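Local coordinates for 2-dehydropantoate 2-reductase (Geobacter metallireducens, PDB 3HN2), which probably catalyses the NADPH-dependent reduction of ketopantoate to pantoate, a step on the pathway to pantothenate, at residues I7-A19 with A126-H140. Residues are numbered along the deposited sequence; the frame is centred on the assembly and turned at random.
Sequences IVGAGALGLYYGA and AFLCSNRGEPGEVHH
Tyr16 and His140 form an offset stack, with ring centroids 4.5 Å apart and planes inclined by 24°. The displacement brings Tyr16 OH, rather than the centre of its ring, over the middle of the His140 imidazole, 3.2 Å above that plane. With CG anti to the backbone N (chi1 174°), the Tyr16 ring reaches from helix 14-19 to strand 137-140, two segments with axes nearly perpendicular, at 88°. Near the root of the same side chain, Tyr16 CB meets Val138 CG1 at 3.8 Å, while the other methyl, CG2, packs on Leu15. Leu128 CD1 touches both tyrosines, 3.6 Å from Tyr16 CD2 and against the CZ-OH end of Tyr17; Ala126 CB extends this apolar patch along strand 126-129. Cutting Tyr16 back to an alanine would probably leave the His140 imidazole without its stacking partner and open a gap beside Leu128 CD1.

At the turn before the helix, Ala12 CB points into the loop after strand 126-129. Ser130 OG donates a weak hydrogen bond to Ala12 O (3.2 Å), and Arg132 lays its aliphatic chain beside Ala12, with CD 3.4 Å from Ala12 N. The Arg132 guanidinium presents one face to Ala10 O and makes a long, weak ion pair with Asp35.

Second-shell bonds position the aromatic ends: Tyr17 OH is hydrogen-bonded with Gly144 O, and His140 NE2 with Ala143 O, while His140 ND1 has a weak bond to Ser48 OG. Gly9, Gly11 and Gly14 fit the GxGxxG pattern of a Rossmann strand-turn-helix, consistent with NADP binding. The contact therefore joins the probable dinucleotide-binding turn and its helix to strands 126-129 and 137-140 chiefly through apolar and ring packing, with little polar bonding between them.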
loop_
_atom_site.group_PDB
_atom_site.type_symbol
_atom_site.label_atom_id
_atom_site.label_comp_id
_atom_site.label_asym_id
_atom_site.label_seq_id
_atom_site.Cartn_x
_atom_site.Cartn_y
_atom_site.Cartn_z
ATOM N N ILE A 7 4.921 17.270 23.901
ATOM C CA ILE A 7 4.850 17.248 22.435
ATOM C C ILE A 7 5.333 18.564 21.847
ATOM O O ILE A 7 4.724 19.612 22.064
ATOM C CB ILE A 7 3.409 16.967 21.910
ATOM C CG1 ILE A 7 2.800 15.711 22.558
ATOM C CG2 ILE A 7 3.395 16.897 20.381
ATOM C CD1 ILE A 7 3.568 14.421 22.292
ATOM N N VAL A 8 6.425 18.500 21.093
ATOM C CA VAL A 8 7.008 19.686 20.467
ATOM C C VAL A 8 6.925 19.566 18.942
ATOM O O VAL A 8 7.736 18.903 18.296
ATOM C CB VAL A 8 8.452 19.934 20.971
ATOM C CG1 VAL A 8 9.120 21.062 20.203
ATOM C CG2 VAL A 8 8.429 20.253 22.465
ATOM N N GLY A 9 5.909 20.203 18.379
ATOM C CA GLY A 9 5.620 20.087 16.957
ATOM C C GLY A 9 4.219 20.582 16.697
ATOM O O GLY A 9 4.032 21.641 16.085
ATOM N N ALA A 10 3.244 19.815 17.189
ATOM C CA ALA A 10 1.811 20.089 17.018
ATOM C C ALA A 10 1.377 20.091 15.550
ATOM O O ALA A 10 0.471 20.829 15.150
ATOM C CB ALA A 10 1.393 21.387 17.737
ATOM N N GLY A 11 2.034 19.249 14.757
ATOM C CA GLY A 11 1.686 19.073 13.360
ATOM C C GLY A 11 0.712 17.927 13.207
ATOM O O GLY A 11 0.033 17.545 14.159
ATOM N N ALA A 12 0.667 17.360 12.007
ATOM C CA ALA A 12 -0.255 16.272 11.697
ATOM C C ALA A 12 0.156 14.934 12.319
ATOM O O ALA A 12 -0.626 13.980 12.312
ATOM C CB ALA A 12 -0.418 16.140 10.194
ATOM N N LEU A 13 1.374 14.867 12.857
ATOM C CA LEU A 13 1.864 13.643 13.483
ATOM C C LEU A 13 2.111 13.779 14.987
ATOM O O LEU A 13 1.896 12.826 15.739
ATOM C CB LEU A 13 3.093 13.088 12.738
ATOM C CG LEU A 13 4.553 13.471 12.988
ATOM C CD1 LEU A 13 5.164 12.649 14.115
ATOM C CD2 LEU A 13 5.350 13.255 11.713
ATOM N N GLY A 14 2.570 14.951 15.417
ATOM C CA GLY A 14 2.805 15.218 16.830
ATOM C C GLY A 14 1.518 15.216 17.631
ATOM O O GLY A 14 1.476 14.711 18.760
ATOM N N LEU A 15 0.466 15.775 17.037
ATOM C CA LEU A 15 -0.854 15.785 17.651
ATOM C C LEU A 15 -1.447 14.385 17.691
ATOM O O LEU A 15 -1.918 13.950 18.742
ATOM C CB LEU A 15 -1.794 16.744 16.917
ATOM C CG LEU A 15 -1.680 18.256 17.141
ATOM C CD1 LEU A 15 -2.672 18.988 16.258
ATOM C CD2 LEU A 15 -1.902 18.641 18.598
ATOM N N TYR A 16 -1.397 13.689 16.553
ATOM C CA TYR A 16 -1.936 12.331 16.411
ATOM C C TYR A 16 -1.347 11.344 17.411
ATOM O O TYR A 16 -2.086 10.622 18.074
ATOM C CB TYR A 16 -1.731 11.814 14.984
ATOM C CG TYR A 16 -2.114 10.364 14.770
ATOM C CD1 TYR A 16 -3.450 9.957 14.801
ATOM C CD2 TYR A 16 -1.141 9.399 14.514
ATOM C CE1 TYR A 16 -3.804 8.621 14.598
ATOM C CE2 TYR A 16 -1.484 8.063 14.301
ATOM C CZ TYR A 16 -2.816 7.684 14.342
ATOM O OH TYR A 16 -3.155 6.364 14.138
ATOM N N TYR A 17 -0.023 11.325 17.516
ATOM C CA TYR A 17 0.651 10.428 18.450
ATOM C C TYR A 17 0.443 10.825 19.905
ATOM O O TYR A 17 0.256 9.963 20.760
ATOM C CB TYR A 17 2.140 10.300 18.120
ATOM C CG TYR A 17 2.413 9.491 16.873
ATOM C CD1 TYR A 17 1.750 8.285 16.636
ATOM C CD2 TYR A 17 3.341 9.926 15.933
ATOM C CE1 TYR A 17 1.999 7.541 15.485
ATOM C CE2 TYR A 17 3.601 9.190 14.785
ATOM C CZ TYR A 17 2.931 8.000 14.567
ATOM O OH TYR A 17 3.197 7.280 13.428
ATOM N N GLY A 18 0.448 12.126 20.171
ATOM C CA GLY A 18 0.199 12.641 21.517
ATOM C C GLY A 18 -1.215 12.380 22.001
ATOM O O GLY A 18 -1.430 12.108 23.186
ATOM N N ALA A 19 -2.175 12.464 21.080
ATOM C CA ALA A 19 -3.577 12.188 21.385
ATOM C C ALA A 19 -3.800 10.717 21.690
ATOM O O ALA A 19 -4.599 10.385 22.560
ATOM C CB ALA A 19 -4.473 12.629 20.248
ATOM N N ALA A 126 8.882 7.170 11.538
ATOM C CA ALA A 126 7.440 6.966 11.529
ATOM C C ALA A 126 6.919 6.990 10.103
ATOM O O ALA A 126 7.437 7.723 9.262
ATOM C CB ALA A 126 6.762 8.042 12.349
ATOM N N PHE A 127 5.905 6.182 9.824
ATOM C CA PHE A 127 5.255 6.219 8.517
ATOM C C PHE A 127 3.755 6.408 8.681
ATOM O O PHE A 127 3.052 5.506 9.133
ATOM C CB PHE A 127 5.565 4.965 7.696
ATOM C CG PHE A 127 5.405 5.166 6.215
ATOM C CD1 PHE A 127 6.474 5.621 5.443
ATOM C CD2 PHE A 127 4.186 4.914 5.589
ATOM C CE1 PHE A 127 6.333 5.818 4.070
ATOM C CE2 PHE A 127 4.037 5.109 4.220
ATOM C CZ PHE A 127 5.113 5.560 3.458
ATOM N N LEU A 128 3.280 7.588 8.293
ATOM C CA LEU A 128 1.924 8.025 8.590
ATOM C C LEU A 128 1.335 8.789 7.413
ATOM O O LEU A 128 2.014 9.619 6.807
ATOM C CB LEU A 128 1.966 8.954 9.803
ATOM C CG LEU A 128 0.962 8.880 10.953
ATOM C CD1 LEU A 128 1.317 9.968 11.942
ATOM C CD2 LEU A 128 -0.480 9.032 10.513
ATOM N N CYS A 129 0.072 8.510 7.098
ATOM C CA CYS A 129 -0.693 9.311 6.138
ATOM C C CYS A 129 -1.635 10.224 6.914
ATOM O O CYS A 129 -2.622 9.759 7.489
ATOM C CB CYS A 129 -1.502 8.423 5.188
ATOM S SG CYS A 129 -0.574 7.137 4.342
ATOM N N SER A 130 -1.326 11.520 6.938
ATOM C CA SER A 130 -2.103 12.477 7.726
ATOM C C SER A 130 -2.033 13.908 7.207
ATOM O O SER A 130 -0.982 14.547 7.273
ATOM C CB SER A 130 -1.668 12.448 9.199
ATOM O OG SER A 130 -0.319 12.851 9.348
ATOM N N ASN A 131 -3.151 14.397 6.681
ATOM C CA ASN A 131 -3.339 15.833 6.517
ATOM C C ASN A 131 -4.077 16.350 7.749
ATOM O O ASN A 131 -4.878 15.633 8.340
ATOM C CB ASN A 131 -4.060 16.181 5.198
ATOM C CG ASN A 131 -5.553 15.848 5.215
ATOM O OD1 ASN A 131 -5.962 14.756 4.821
ATOM N ND2 ASN A 131 -6.370 16.802 5.655
ATOM N N ARG A 132 -3.788 17.578 8.157
ATOM C CA ARG A 132 -4.455 18.166 9.314
ATOM C C ARG A 132 -5.295 19.359 8.880
ATOM O O ARG A 132 -5.511 19.572 7.685
ATOM C CB ARG A 132 -3.418 18.596 10.362
ATOM C CG ARG A 132 -2.376 19.592 9.850
ATOM C CD ARG A 132 -1.334 19.911 10.910
ATOM N NE ARG A 132 -1.796 20.903 11.879
ATOM C CZ ARG A 132 -1.482 22.196 11.843
ATOM N NH1 ARG A 132 -0.701 22.675 10.881
ATOM N NH2 ARG A 132 -1.954 23.017 12.771
ATOM N N GLY A 133 -5.797 20.116 9.850
ATOM C CA GLY A 133 -6.112 21.513 9.597
ATOM C C GLY A 133 -7.532 22.030 9.608
ATOM O O GLY A 133 -8.030 22.493 8.585
ATOM N N GLU A 134 -8.175 21.947 10.764
ATOM C CA GLU A 134 -9.238 22.871 11.133
ATOM C C GLU A 134 -8.978 23.125 12.608
ATOM O O GLU A 134 -9.574 22.455 13.452
ATOM C CB GLU A 134 -10.641 22.286 10.919
ATOM C CG GLU A 134 -11.108 22.128 9.464
ATOM C CD GLU A 134 -11.115 23.431 8.669
ATOM O OE1 GLU A 134 -11.544 24.475 9.208
ATOM O OE2 GLU A 134 -10.698 23.405 7.491
ATOM N N PRO A 135 -8.100 24.107 12.917
ATOM C CA PRO A 135 -7.384 24.317 14.172
ATOM C C PRO A 135 -7.854 23.465 15.355
ATOM O O PRO A 135 -8.818 23.813 16.040
ATOM C CB PRO A 135 -7.587 25.813 14.407
ATOM C CG PRO A 135 -7.620 26.397 12.971
ATOM C CD PRO A 135 -7.820 25.229 12.005
ATOM N N GLY A 136 -7.179 22.338 15.558
ATOM C CA GLY A 136 -7.562 21.370 16.580
ATOM C C GLY A 136 -8.289 20.170 16.003
ATOM O O GLY A 136 -9.095 19.538 16.685
ATOM N N GLU A 137 -8.017 19.869 14.735
ATOM C CA GLU A 137 -8.573 18.689 14.078
ATOM C C GLU A 137 -7.484 17.911 13.343
ATOM O O GLU A 137 -6.848 18.425 12.417
ATOM C CB GLU A 137 -9.718 19.063 13.127
ATOM C CG GLU A 137 -11.032 19.404 13.833
ATOM C CD GLU A 137 -12.207 19.587 12.881
ATOM O OE1 GLU A 137 -12.038 19.409 11.655
ATOM O OE2 GLU A 137 -13.312 19.906 13.371
ATOM N N VAL A 138 -7.271 16.674 13.782
ATOM C CA VAL A 138 -6.269 15.786 13.202
ATOM C C VAL A 138 -6.968 14.705 12.387
ATOM O O VAL A 138 -7.889 14.055 12.882
ATOM C CB VAL A 138 -5.421 15.101 14.299
ATOM C CG1 VAL A 138 -4.138 14.526 13.712
ATOM C CG2 VAL A 138 -5.105 16.072 15.423
ATOM N N HIS A 139 -6.533 14.518 11.144
ATOM C CA HIS A 139 -7.080 13.463 10.285
ATOM C C HIS A 139 -6.026 12.390 10.028
ATOM O O HIS A 139 -4.921 12.697 9.586
ATOM C CB HIS A 139 -7.602 14.031 8.959
ATOM C CG HIS A 139 -8.822 14.890 9.100
ATOM N ND1 HIS A 139 -8.824 16.076 9.802
ATOM C CD2 HIS A 139 -10.075 14.744 8.609
ATOM C CE1 HIS A 139 -10.027 16.616 9.749
ATOM N NE2 HIS A 139 -10.805 15.828 9.030
ATOM N N HIS A 140 -6.375 11.140 10.325
ATOM C CA HIS A 140 -5.485 9.997 10.131
ATOM C C HIS A 140 -6.043 9.092 9.041
ATOM O O HIS A 140 -7.057 8.420 9.236
ATOM C CB HIS A 140 -5.303 9.238 11.450
ATOM C CG HIS A 140 -4.795 7.835 11.294
ATOM N ND1 HIS A 140 -5.523 6.734 11.691
ATOM C CD2 HIS A 140 -3.636 7.354 10.782
ATOM C CE1 HIS A 140 -4.833 5.637 11.439
ATOM N NE2 HIS A 140 -3.685 5.986 10.885
#